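Local structure of caspase Nc subunit 1 (Drosophila melanogaster, 2FP3) at residues A[50-55]-A[303-309]; A[243-247]-A[286-290]; A[64-70]-A[100-106]; A[124-130]-A[171-176]. The protein acts as an initiator cysteine protease of the apoptotic caspase cascade in the fly, here represented by its caspase (protease) domain. The protein carries 2 engineered substitutions. One frame throughout, in Å; residues are numbered along the deposited sequence.

Overall arrangement
All four contacts belong to the caspase fold, a mixed sheet flanked by helices. Along the chain, interaction 3 closes first, joining strands 62-68 and 98-103; interaction 4 follows, joining the entries to strands 130-139 and 177-181; interaction 2 comes last, linking loops around helices 251-266 and 272-284. Interaction 1 spans them all, bringing 50-55 back to 303-309. Interactions 1 and 4, centres about 13 Å apart, touch through the K54–E128 salt bridge and Y53 on P176; F130 packs on L65 between interactions 4 and 3, centres about 19 Å apart. Interactions 1, 4 and 3 thus form a continuous series, whereas interaction 2, its centre about 33 Å from that of interaction 1, is a separate surface contact.

Interaction 1: A[50-55]-A[303-309]; sequences LGTYKM and FNKKLYF
Y53 lays one face of its ring over K305 CB, which sits 3.8 Å from the Y53 ring centroid and 16° off the normal, a CH-pi contact. The edge of the same ring turns to the face of F303 in an edge-to-face pair, with centroids 5.0 Å apart and planes at 54°. The segments are mostly extended loops running in the same direction, G51 beside K305, T52 beside K306 and Y53 beside L307, with a single beta bridge between T52 and K306, whose CA atoms lie 4.7 Å apart. Two backbone hydrogen bonds straddle the bridge: K306 N to G51 O at 2.9 Å and Y53 N to K306 O at 3.0 Å. Beyond them water takes over. Water 1 accepts from G51 N (2.6 Å) and donates to N304 O (2.9 Å), while water 2 donates to Y53 O (2.5 Å) and accepts from Y308 N (3.0 Å). Y53 holds chi1 m, and its hydroxyl hydrogen-bonds D232. M55, m at chi1 and chi2, sets CG 3.8 Å from L307 CD1 and CE 3.8 Å from F309 CD1. The contact joins the loop before strand 62-68 to the loop after strand 297-301 of the caspase fold. Its chemistry implies a pairing that combines direct and water-mediated backbone bonds with apolar packing of Y53 and M55.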
# COMPACT_ATOMS: atom_id res chain seq x y z
N LEU A 50 -20.81 -10.27 -7.29
CA LEU A 50 -19.66 -10.20 -6.41
C LEU A 50 -20.08 -9.23 -5.30
O LEU A 50 -20.85 -8.29 -5.54
CB LEU A 50 -18.46 -9.65 -7.19
CG LEU A 50 -17.31 -10.58 -7.59
CD1 LEU A 50 -17.80 -11.96 -8.01
CD2 LEU A 50 -16.52 -9.90 -8.72
N GLY A 51 -19.59 -9.47 -4.08
CA GLY A 51 -19.92 -8.60 -2.96
C GLY A 51 -19.03 -7.36 -2.87
O GLY A 51 -18.17 -7.13 -3.73
N THR A 52 -19.24 -6.58 -1.81
CA THR A 52 -18.49 -5.35 -1.57
C THR A 52 -18.01 -5.25 -0.12
O THR A 52 -18.80 -5.40 0.80
CB THR A 52 -19.38 -4.13 -1.87
OG1 THR A 52 -19.97 -4.26 -3.17
CG2 THR A 52 -18.58 -2.84 -1.80
N TYR A 53 -16.72 -5.00 0.10
CA TYR A 53 -16.24 -4.89 1.47
C TYR A 53 -16.89 -3.68 2.10
O TYR A 53 -16.99 -2.62 1.47
CB TYR A 53 -14.72 -4.72 1.53
CG TYR A 53 -13.93 -5.94 1.11
CD1 TYR A 53 -13.88 -7.08 1.92
CD2 TYR A 53 -13.23 -5.95 -0.10
CE1 TYR A 53 -13.15 -8.22 1.51
CE2 TYR A 53 -12.50 -7.05 -0.51
CZ TYR A 53 -12.46 -8.19 0.28
OH TYR A 53 -11.74 -9.27 -0.17
N LYS A 54 -17.32 -3.84 3.34
CA LYS A 54 -17.96 -2.75 4.06
C LYS A 54 -16.98 -1.58 4.26
O LYS A 54 -15.89 -1.77 4.79
CB LYS A 54 -18.47 -3.25 5.41
CG LYS A 54 -19.42 -2.28 6.12
CD LYS A 54 -19.94 -2.84 7.45
CE LYS A 54 -18.90 -2.75 8.57
NZ LYS A 54 -18.55 -1.33 8.88
N MET A 55 -17.38 -0.40 3.81
CA MET A 55 -16.59 0.82 3.92
C MET A 55 -17.54 1.99 4.17
O MET A 55 -17.65 2.90 3.34
CB MET A 55 -15.81 1.08 2.63
CG MET A 55 -14.75 0.05 2.34
SD MET A 55 -13.45 0.07 3.58
CE MET A 55 -12.29 1.23 2.87
N PHE A 303 -9.05 -11.97 -2.90
CA PHE A 303 -9.62 -10.63 -2.69
C PHE A 303 -10.83 -10.66 -3.63
O PHE A 303 -10.80 -10.09 -4.73
CB PHE A 303 -8.60 -9.56 -3.12
CG PHE A 303 -9.00 -8.14 -2.78
CD1 PHE A 303 -9.73 -7.36 -3.68
CD2 PHE A 303 -8.60 -7.55 -1.57
CE1 PHE A 303 -10.02 -6.01 -3.40
CE2 PHE A 303 -8.88 -6.21 -1.28
CZ PHE A 303 -9.59 -5.44 -2.20
N ASN A 304 -11.90 -11.30 -3.19
CA ASN A 304 -13.05 -11.49 -4.05
C ASN A 304 -14.24 -10.54 -4.05
O ASN A 304 -15.25 -10.82 -4.69
CB ASN A 304 -13.52 -12.94 -3.87
CG ASN A 304 -12.39 -13.94 -4.11
OD1 ASN A 304 -11.55 -13.74 -5.01
ND2 ASN A 304 -12.36 -15.01 -3.33
N LYS A 305 -14.12 -9.41 -3.38
CA LYS A 305 -15.19 -8.42 -3.35
C LYS A 305 -14.63 -7.09 -3.85
O LYS A 305 -13.42 -6.89 -3.84
CB LYS A 305 -15.73 -8.23 -1.93
CG LYS A 305 -16.39 -9.46 -1.33
CD LYS A 305 -16.79 -9.17 0.11
CE LYS A 305 -17.45 -10.36 0.78
NZ LYS A 305 -17.90 -9.97 2.14
N LYS A 306 -15.50 -6.18 -4.27
CA LYS A 306 -15.04 -4.88 -4.73
C LYS A 306 -14.66 -4.03 -3.52
O LYS A 306 -15.24 -4.17 -2.43
CB LYS A 306 -16.14 -4.17 -5.51
CG LYS A 306 -16.67 -4.92 -6.73
CD LYS A 306 -15.71 -4.91 -7.91
CE LYS A 306 -16.29 -5.75 -9.05
NZ LYS A 306 -15.43 -5.80 -10.26
N LEU A 307 -13.67 -3.16 -3.71
CA LEU A 307 -13.25 -2.28 -2.64
C LEU A 307 -13.43 -0.82 -3.05
O LEU A 307 -12.62 -0.28 -3.81
CB LEU A 307 -11.79 -2.52 -2.26
CG LEU A 307 -11.28 -1.53 -1.20
CD1 LEU A 307 -12.22 -1.56 -0.00
CD2 LEU A 307 -9.88 -1.87 -0.76
N TYR A 308 -14.52 -0.21 -2.58
CA TYR A 308 -14.77 1.20 -2.85
C TYR A 308 -14.37 1.90 -1.56
O TYR A 308 -14.71 1.45 -0.47
CB TYR A 308 -16.25 1.47 -3.14
CG TYR A 308 -16.69 1.01 -4.51
CD1 TYR A 308 -17.29 -0.24 -4.68
CD2 TYR A 308 -16.48 1.81 -5.64
CE1 TYR A 308 -17.67 -0.68 -5.96
CE2 TYR A 308 -16.85 1.38 -6.92
CZ TYR A 308 -17.45 0.14 -7.07
OH TYR A 308 -17.84 -0.30 -8.32
N PHE A 309 -13.63 2.99 -1.67
CA PHE A 309 -13.18 3.72 -0.50
C PHE A 309 -14.22 4.72 0.03
O PHE A 309 -14.15 5.15 1.19
CB PHE A 309 -11.86 4.42 -0.81
CG PHE A 309 -10.67 3.49 -0.90
CD1 PHE A 309 -10.09 2.96 0.25
CD2 PHE A 309 -10.15 3.11 -2.13
CE1 PHE A 309 -9.01 2.07 0.18
CE2 PHE A 309 -9.08 2.22 -2.22
CZ PHE A 309 -8.51 1.70 -1.06
O HOH W 1 -17.96 -11.42 -3.82
O HOH W 2 -16.29 -0.92 -0.27

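Interaction 2: A[243-247]-A[286-290]; sequences YVTHR and KRTKK
Two irregular loops of the caspase fold meet at the surface against helix 251-266: segment 243-247 leads from strand 233-237 into that helix, and segment 286-290 comes before strand 297-301. The closest CA pair is T245 with T288, 6.1 Å apart. T288 has a left-handed backbone (phi 39°, psi 48°) and chi1 t, which places its OG1 3.2 Å from V244 O, to which it donates a hydrogen bond, and its CG2 3.6 Å from T245 CG2. T245, extended with chi1 m, makes a weak bond from OG1 to V244 O at 2.9 Å and touches T251. K289 (p, t, p, t) brings CE 3.3 Å from T245 OG1 and packs on T251 and W254. K286 curls back (p, t, m, m), so NZ hydrogen-bonds R287 O at 2.6 Å, lies 3.1 Å from T245 CG2 and forms a cation-pi contact with W254. H246, also left-handed with chi1 t, meets W254 and hydrogen-bonds D248 through ND1. R287 follows p, t, t to bring NH2 3.6 Å from H246 CD2.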
# COMPACT_ATOMS: atom_id res chain seq x y z
N TYR A 243 15.04 1.64 -12.44
CA TYR A 243 15.00 2.43 -11.22
C TYR A 243 15.12 3.93 -11.46
O TYR A 243 14.68 4.73 -10.64
CB TYR A 243 16.07 1.95 -10.22
CG TYR A 243 17.36 1.38 -10.81
CD1 TYR A 243 18.25 0.67 -10.01
CD2 TYR A 243 17.69 1.56 -12.16
CE1 TYR A 243 19.43 0.14 -10.53
CE2 TYR A 243 18.87 1.03 -12.69
CZ TYR A 243 19.74 0.32 -11.87
OH TYR A 243 20.90 -0.21 -12.38
N VAL A 244 15.71 4.31 -12.59
CA VAL A 244 15.87 5.73 -12.93
C VAL A 244 14.76 6.16 -13.88
O VAL A 244 14.58 5.57 -14.94
CB VAL A 244 17.24 6.00 -13.60
CG1 VAL A 244 17.41 7.49 -13.87
CG2 VAL A 244 18.37 5.49 -12.70
N THR A 245 14.01 7.19 -13.48
CA THR A 245 12.90 7.69 -14.29
C THR A 245 12.67 9.18 -14.04
O THR A 245 13.07 9.71 -13.01
CB THR A 245 11.58 6.94 -13.96
OG1 THR A 245 11.76 5.54 -14.22
CG2 THR A 245 10.43 7.46 -14.81
N HIS A 246 12.03 9.85 -15.00
CA HIS A 246 11.72 11.27 -14.88
C HIS A 246 12.97 12.10 -14.63
O HIS A 246 12.91 13.16 -14.01
CB HIS A 246 10.69 11.46 -13.75
CG HIS A 246 10.13 12.85 -13.66
ND1 HIS A 246 10.83 13.91 -13.14
CD2 HIS A 246 8.92 13.34 -14.01
CE1 HIS A 246 10.08 14.99 -13.17
NE2 HIS A 246 8.91 14.67 -13.70
N ARG A 247 14.11 11.62 -15.11
CA ARG A 247 15.40 12.29 -14.95
C ARG A 247 15.84 12.47 -13.49
O ARG A 247 17.03 12.60 -13.21
CB ARG A 247 15.40 13.66 -15.65
CG ARG A 247 14.99 14.82 -14.74
CD ARG A 247 15.28 16.17 -15.38
NE ARG A 247 15.06 17.27 -14.44
CZ ARG A 247 13.87 17.64 -13.99
NH1 ARG A 247 12.77 17.01 -14.40
NH2 ARG A 247 13.76 18.65 -13.13
N LYS A 286 4.62 5.73 -20.90
CA LYS A 286 5.53 6.84 -20.68
C LYS A 286 6.93 6.60 -21.23
O LYS A 286 7.10 6.09 -22.34
CB LYS A 286 5.61 7.15 -19.18
CG LYS A 286 6.23 6.05 -18.35
CD LYS A 286 6.42 6.49 -16.91
CE LYS A 286 7.30 7.74 -16.82
NZ LYS A 286 8.66 7.53 -17.37
N ARG A 287 7.94 6.96 -20.44
CA ARG A 287 9.34 6.83 -20.84
C ARG A 287 10.17 5.96 -19.90
O ARG A 287 9.74 5.63 -18.79
CB ARG A 287 9.96 8.22 -20.94
CG ARG A 287 9.73 9.07 -19.70
CD ARG A 287 10.15 10.51 -19.89
NE ARG A 287 9.82 11.32 -18.72
CZ ARG A 287 10.05 12.62 -18.61
NH1 ARG A 287 10.63 13.28 -19.61
NH2 ARG A 287 9.71 13.27 -17.51
N THR A 288 11.36 5.59 -20.36
CA THR A 288 12.31 4.77 -19.61
C THR A 288 11.74 3.63 -18.76
O THR A 288 12.12 3.46 -17.60
CB THR A 288 13.21 5.67 -18.71
OG1 THR A 288 14.17 4.85 -18.02
CG2 THR A 288 12.37 6.42 -17.69
N LYS A 289 10.85 2.83 -19.35
CA LYS A 289 10.25 1.69 -18.66
C LYS A 289 9.15 1.04 -19.50
O LYS A 289 8.41 0.18 -19.02
CB LYS A 289 9.67 2.11 -17.30
CG LYS A 289 8.46 3.04 -17.38
CD LYS A 289 7.92 3.37 -15.99
CE LYS A 289 8.93 4.16 -15.17
NZ LYS A 289 8.39 4.51 -13.82
N LYS A 290 9.04 1.47 -20.75
CA LYS A 290 8.04 0.95 -21.67
C LYS A 290 8.71 0.05 -22.70
O LYS A 290 8.75 0.36 -23.89
CB LYS A 290 7.33 2.12 -22.37
CG LYS A 290 6.10 1.73 -23.19
CD LYS A 290 5.45 2.96 -23.81
CE LYS A 290 4.14 2.61 -24.51
NZ LYS A 290 4.34 1.65 -25.62

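Interaction 3: A[64-70]-A[100-106]; sequences LLMVNIM and IFPYGNV
L64 pairs in parallel with I100, their CA atoms 4.8 Å apart, and the register continues L65 with F101, M66 with P102 and V67 with Y103. L64 O accepts from F101 N at 2.9 Å, and L64 CD2 rests 3.9 Å from I100 CG2. L65, t at chi1 and p at chi2, turns to the other face, where CD1 comes within 3.9 Å of Y103 CE1. M66 donates from N to F101 O (3.0 Å) and accepts at O from Y103 N (2.7 Å), so P102 fits although its N carries no hydrogen. P102 CA also makes a 3.3 Å CA-H...O contact with M66 O. V67 puts CG1 4.0 Å from V106 CG2. N68 N donates to Y103 O, 3.0 Å away, while its side-chain amide hydrogen-bonds S86, R79 and A82. Past the strands, I69 CD1 lies 4.5 Å from V106 CG2, and M70 N donates to N105 OD1 at 2.7 Å. The strand axes approach to 4.7 Å, 11° from parallel, in a beta-alpha-beta unit connected by helix 82-95. A regular parallel ladder, with mostly apolar side chains on both faces and an asparagine cross-link beyond it, implies that the segments stay linked past the strand ends.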
# COMPACT_ATOMS: atom_id res chain seq x y z
N LEU A 64 -3.61 2.89 7.77
CA LEU A 64 -2.49 2.84 6.85
C LEU A 64 -1.18 2.75 7.62
O LEU A 64 -0.91 3.57 8.50
CB LEU A 64 -2.43 4.10 5.97
CG LEU A 64 -1.06 4.31 5.30
CD1 LEU A 64 -0.81 3.18 4.32
CD2 LEU A 64 -1.00 5.66 4.58
N LEU A 65 -0.39 1.73 7.30
CA LEU A 65 0.91 1.58 7.93
C LEU A 65 1.87 1.99 6.82
O LEU A 65 2.00 1.27 5.82
CB LEU A 65 1.18 0.13 8.33
CG LEU A 65 2.65 -0.13 8.71
CD1 LEU A 65 3.03 0.73 9.92
CD2 LEU A 65 2.87 -1.61 9.01
N MET A 66 2.51 3.14 6.97
CA MET A 66 3.43 3.61 5.95
C MET A 66 4.86 3.58 6.45
O MET A 66 5.19 4.25 7.42
CB MET A 66 3.09 5.03 5.51
CG MET A 66 3.58 5.34 4.12
SD MET A 66 4.14 7.03 3.91
CE MET A 66 2.63 7.91 4.09
N VAL A 67 5.71 2.81 5.78
CA VAL A 67 7.11 2.72 6.17
C VAL A 67 8.01 3.12 4.98
O VAL A 67 8.13 2.38 4.01
CB VAL A 67 7.45 1.29 6.63
CG1 VAL A 67 8.94 1.16 6.88
CG2 VAL A 67 6.66 0.96 7.89
N ASN A 68 8.61 4.30 5.07
CA ASN A 68 9.48 4.80 4.01
C ASN A 68 10.94 4.80 4.47
O ASN A 68 11.38 5.72 5.17
CB ASN A 68 9.06 6.23 3.64
CG ASN A 68 9.49 6.63 2.24
OD1 ASN A 68 10.29 5.95 1.60
ND2 ASN A 68 8.95 7.74 1.75
N ILE A 69 11.68 3.76 4.10
CA ILE A 69 13.09 3.63 4.46
C ILE A 69 13.93 4.37 3.42
O ILE A 69 13.83 4.09 2.22
CB ILE A 69 13.52 2.15 4.48
CG1 ILE A 69 12.61 1.35 5.42
CG2 ILE A 69 14.97 2.02 4.92
CD1 ILE A 69 12.91 -0.13 5.45
N MET A 70 14.77 5.31 3.85
CA MET A 70 15.56 6.05 2.88
C MET A 70 17.03 6.22 3.19
O MET A 70 17.72 7.00 2.54
CB MET A 70 14.92 7.41 2.65
CG MET A 70 14.63 8.19 3.91
SD MET A 70 13.63 9.63 3.55
CE MET A 70 14.88 10.73 2.86
N ILE A 100 -3.49 6.98 10.25
CA ILE A 100 -2.16 6.75 9.69
C ILE A 100 -0.98 6.58 10.65
O ILE A 100 -0.78 7.40 11.55
CB ILE A 100 -1.82 7.89 8.72
CG1 ILE A 100 -3.01 8.13 7.79
CG2 ILE A 100 -0.55 7.56 7.93
CD1 ILE A 100 -2.87 9.35 6.90
N PHE A 101 -0.19 5.53 10.44
CA PHE A 101 0.99 5.27 11.26
C PHE A 101 2.20 5.28 10.32
O PHE A 101 2.55 4.27 9.71
CB PHE A 101 0.87 3.92 11.97
CG PHE A 101 -0.31 3.83 12.90
CD1 PHE A 101 -1.45 3.12 12.53
CD2 PHE A 101 -0.29 4.49 14.13
CE1 PHE A 101 -2.56 3.06 13.38
CE2 PHE A 101 -1.39 4.43 14.99
CZ PHE A 101 -2.54 3.71 14.61
N PRO A 102 2.86 6.45 10.20
CA PRO A 102 4.02 6.63 9.33
C PRO A 102 5.35 6.49 10.03
O PRO A 102 5.52 6.96 11.14
CB PRO A 102 3.81 8.04 8.80
CG PRO A 102 3.37 8.75 10.06
CD PRO A 102 2.41 7.75 10.74
N TYR A 103 6.30 5.85 9.35
CA TYR A 103 7.64 5.67 9.90
C TYR A 103 8.71 5.93 8.85
O TYR A 103 8.47 5.84 7.64
CB TYR A 103 7.81 4.27 10.46
CG TYR A 103 6.86 3.94 11.60
CD1 TYR A 103 5.53 3.61 11.35
CD2 TYR A 103 7.30 3.95 12.92
CE1 TYR A 103 4.67 3.29 12.38
CE2 TYR A 103 6.44 3.64 13.97
CZ TYR A 103 5.12 3.30 13.69
OH TYR A 103 4.27 2.95 14.72
N GLY A 104 9.90 6.28 9.34
CA GLY A 104 11.04 6.54 8.47
C GLY A 104 11.95 5.32 8.43
O GLY A 104 11.51 4.21 8.11
N ASN A 105 13.23 5.51 8.76
CA ASN A 105 14.17 4.40 8.75
C ASN A 105 13.99 3.45 9.93
O ASN A 105 13.90 3.87 11.08
CB ASN A 105 15.61 4.93 8.73
CG ASN A 105 15.91 5.77 7.51
OD1 ASN A 105 15.58 5.38 6.38
ND2 ASN A 105 16.54 6.92 7.72
N VAL A 106 13.92 2.16 9.63
CA VAL A 106 13.78 1.16 10.68
C VAL A 106 14.52 -0.09 10.24
O VAL A 106 14.70 -0.32 9.04
CB VAL A 106 12.29 0.80 10.96
CG1 VAL A 106 11.57 1.99 11.55
CG2 VAL A 106 11.60 0.34 9.69

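Interaction 4: A[124-130]-A[171-176]; sequences VQNTECF and YLVNKP
K175 NZ gathers backbone carbonyls: it donates to T127 O at 2.7 Å and Q125 O at 2.9 Å, with weak bonds to V124 O (3.1 Å) and to Y171 O in its own segment (3.0 Å). Chi1 m followed by three t torsions carries the extended side chain to these carbonyls, where the chain leaves the 122-126 region. The loop that presents K175 is a type II turn from L172 to K175, closed by K175 N to L172 O at 2.9 Å, with N174 left-handed at phi 65°, psi 21°. P176, next after K175, accepts at O from F130 N at 3.0 Å, where the two segments run into neighbouring strands. Packing fills the rest. Q125 CB lies 3.6 Å from the Y171 ring centroid, over its face in a CH-pi contact. L172, m and t, sets CD2 3.6 Å from V124 CG1 and 3.7 Å from F130 CB, while P176 CB approaches C129 SG to 4.1 Å. The CA-to-CB bond of E128 points away from 171-176, and its carboxylate forms salt bridges with K54 and R61. A lysine amine collecting main-chain carbonyls thus joins the two loops that lead into the adjacent parallel strands 130-139 and 177-181 of the caspase sheet.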
# COMPACT_ATOMS: atom_id res chain seq x y z
N VAL A 124 -6.76 -1.25 14.58
CA VAL A 124 -7.01 -2.20 13.52
C VAL A 124 -8.15 -3.16 13.86
O VAL A 124 -8.85 -3.65 12.98
CB VAL A 124 -5.73 -3.01 13.20
CG1 VAL A 124 -6.08 -4.20 12.33
CG2 VAL A 124 -4.71 -2.11 12.50
N GLN A 125 -8.33 -3.42 15.15
CA GLN A 125 -9.37 -4.32 15.60
C GLN A 125 -10.73 -3.89 15.07
O GLN A 125 -11.56 -4.72 14.69
CB GLN A 125 -9.40 -4.38 17.13
CG GLN A 125 -10.57 -5.15 17.71
CD GLN A 125 -10.45 -5.35 19.22
OE1 GLN A 125 -10.12 -4.41 19.96
NE2 GLN A 125 -10.72 -6.56 19.68
N ASN A 126 -10.96 -2.58 15.02
CA ASN A 126 -12.24 -2.08 14.56
C ASN A 126 -12.23 -1.38 13.21
O ASN A 126 -13.26 -0.86 12.78
CB ASN A 126 -12.81 -1.16 15.63
CG ASN A 126 -12.95 -1.86 16.97
OD1 ASN A 126 -13.47 -2.99 17.04
ND2 ASN A 126 -12.49 -1.21 18.03
N THR A 127 -11.08 -1.37 12.54
CA THR A 127 -11.01 -0.70 11.26
C THR A 127 -11.69 -1.53 10.19
O THR A 127 -11.80 -2.75 10.31
CB THR A 127 -9.55 -0.42 10.84
OG1 THR A 127 -9.56 0.50 9.74
CG2 THR A 127 -8.83 -1.71 10.42
N GLU A 128 -12.13 -0.85 9.14
CA GLU A 128 -12.80 -1.52 8.04
C GLU A 128 -11.84 -1.97 6.96
O GLU A 128 -12.17 -2.84 6.17
CB GLU A 128 -13.85 -0.60 7.40
CG GLU A 128 -15.07 -0.29 8.28
CD GLU A 128 -15.98 0.76 7.68
OE1 GLU A 128 -15.56 1.93 7.56
OE2 GLU A 128 -17.12 0.41 7.33
N CYS A 129 -10.64 -1.38 6.93
CA CYS A 129 -9.68 -1.69 5.88
C CYS A 129 -8.21 -1.46 6.29
O CYS A 129 -7.90 -0.51 7.01
CB CYS A 129 -10.02 -0.82 4.65
SG CYS A 129 -8.88 -0.93 3.25
N PHE A 130 -7.32 -2.33 5.82
CA PHE A 130 -5.91 -2.18 6.15
C PHE A 130 -5.03 -2.04 4.91
O PHE A 130 -5.07 -2.87 4.01
CB PHE A 130 -5.42 -3.37 6.96
CG PHE A 130 -3.97 -3.28 7.35
CD1 PHE A 130 -3.59 -2.57 8.48
CD2 PHE A 130 -2.98 -3.82 6.53
CE1 PHE A 130 -2.24 -2.41 8.80
CE2 PHE A 130 -1.63 -3.66 6.84
CZ PHE A 130 -1.26 -2.95 7.98
N TYR A 171 -7.61 -9.74 13.78
CA TYR A 171 -8.36 -8.51 13.49
C TYR A 171 -8.59 -8.19 12.02
O TYR A 171 -9.38 -7.31 11.71
CB TYR A 171 -7.67 -7.31 14.16
CG TYR A 171 -7.57 -7.39 15.67
CD1 TYR A 171 -6.78 -6.49 16.39
CD2 TYR A 171 -8.28 -8.36 16.39
CE1 TYR A 171 -6.70 -6.56 17.78
CE2 TYR A 171 -8.21 -8.43 17.78
CZ TYR A 171 -7.42 -7.52 18.47
OH TYR A 171 -7.39 -7.58 19.84
N LEU A 172 -7.91 -8.90 11.11
CA LEU A 172 -8.07 -8.63 9.69
C LEU A 172 -8.77 -9.73 8.89
O LEU A 172 -8.93 -9.63 7.67
CB LEU A 172 -6.72 -8.30 9.06
CG LEU A 172 -6.08 -7.00 9.56
CD1 LEU A 172 -4.71 -6.82 8.94
CD2 LEU A 172 -6.96 -5.82 9.20
N VAL A 173 -9.22 -10.77 9.59
CA VAL A 173 -9.93 -11.87 8.96
C VAL A 173 -11.18 -11.31 8.27
O VAL A 173 -11.96 -10.58 8.88
CB VAL A 173 -10.33 -12.92 10.01
CG1 VAL A 173 -11.19 -14.00 9.38
CG2 VAL A 173 -9.07 -13.54 10.63
N ASN A 174 -11.33 -11.62 6.98
CA ASN A 174 -12.46 -11.14 6.19
C ASN A 174 -12.49 -9.63 6.00
O ASN A 174 -13.54 -9.05 5.73
CB ASN A 174 -13.79 -11.58 6.81
CG ASN A 174 -13.97 -13.08 6.74
OD1 ASN A 174 -14.11 -13.74 7.77
ND2 ASN A 174 -13.98 -13.63 5.53
N LYS A 175 -11.34 -8.99 6.17
CA LYS A 175 -11.25 -7.55 5.96
C LYS A 175 -10.32 -7.30 4.78
O LYS A 175 -9.39 -8.05 4.53
CB LYS A 175 -10.69 -6.85 7.20
CG LYS A 175 -11.66 -6.71 8.36
CD LYS A 175 -11.04 -5.89 9.48
CE LYS A 175 -11.92 -5.85 10.72
NZ LYS A 175 -11.30 -5.01 11.77
N PRO A 176 -10.56 -6.22 4.05
CA PRO A 176 -9.73 -5.88 2.89
C PRO A 176 -8.30 -5.54 3.32
O PRO A 176 -8.10 -4.64 4.15
CB PRO A 176 -10.42 -4.65 2.30
CG PRO A 176 -11.79 -4.63 2.93
CD PRO A 176 -11.63 -5.23 4.27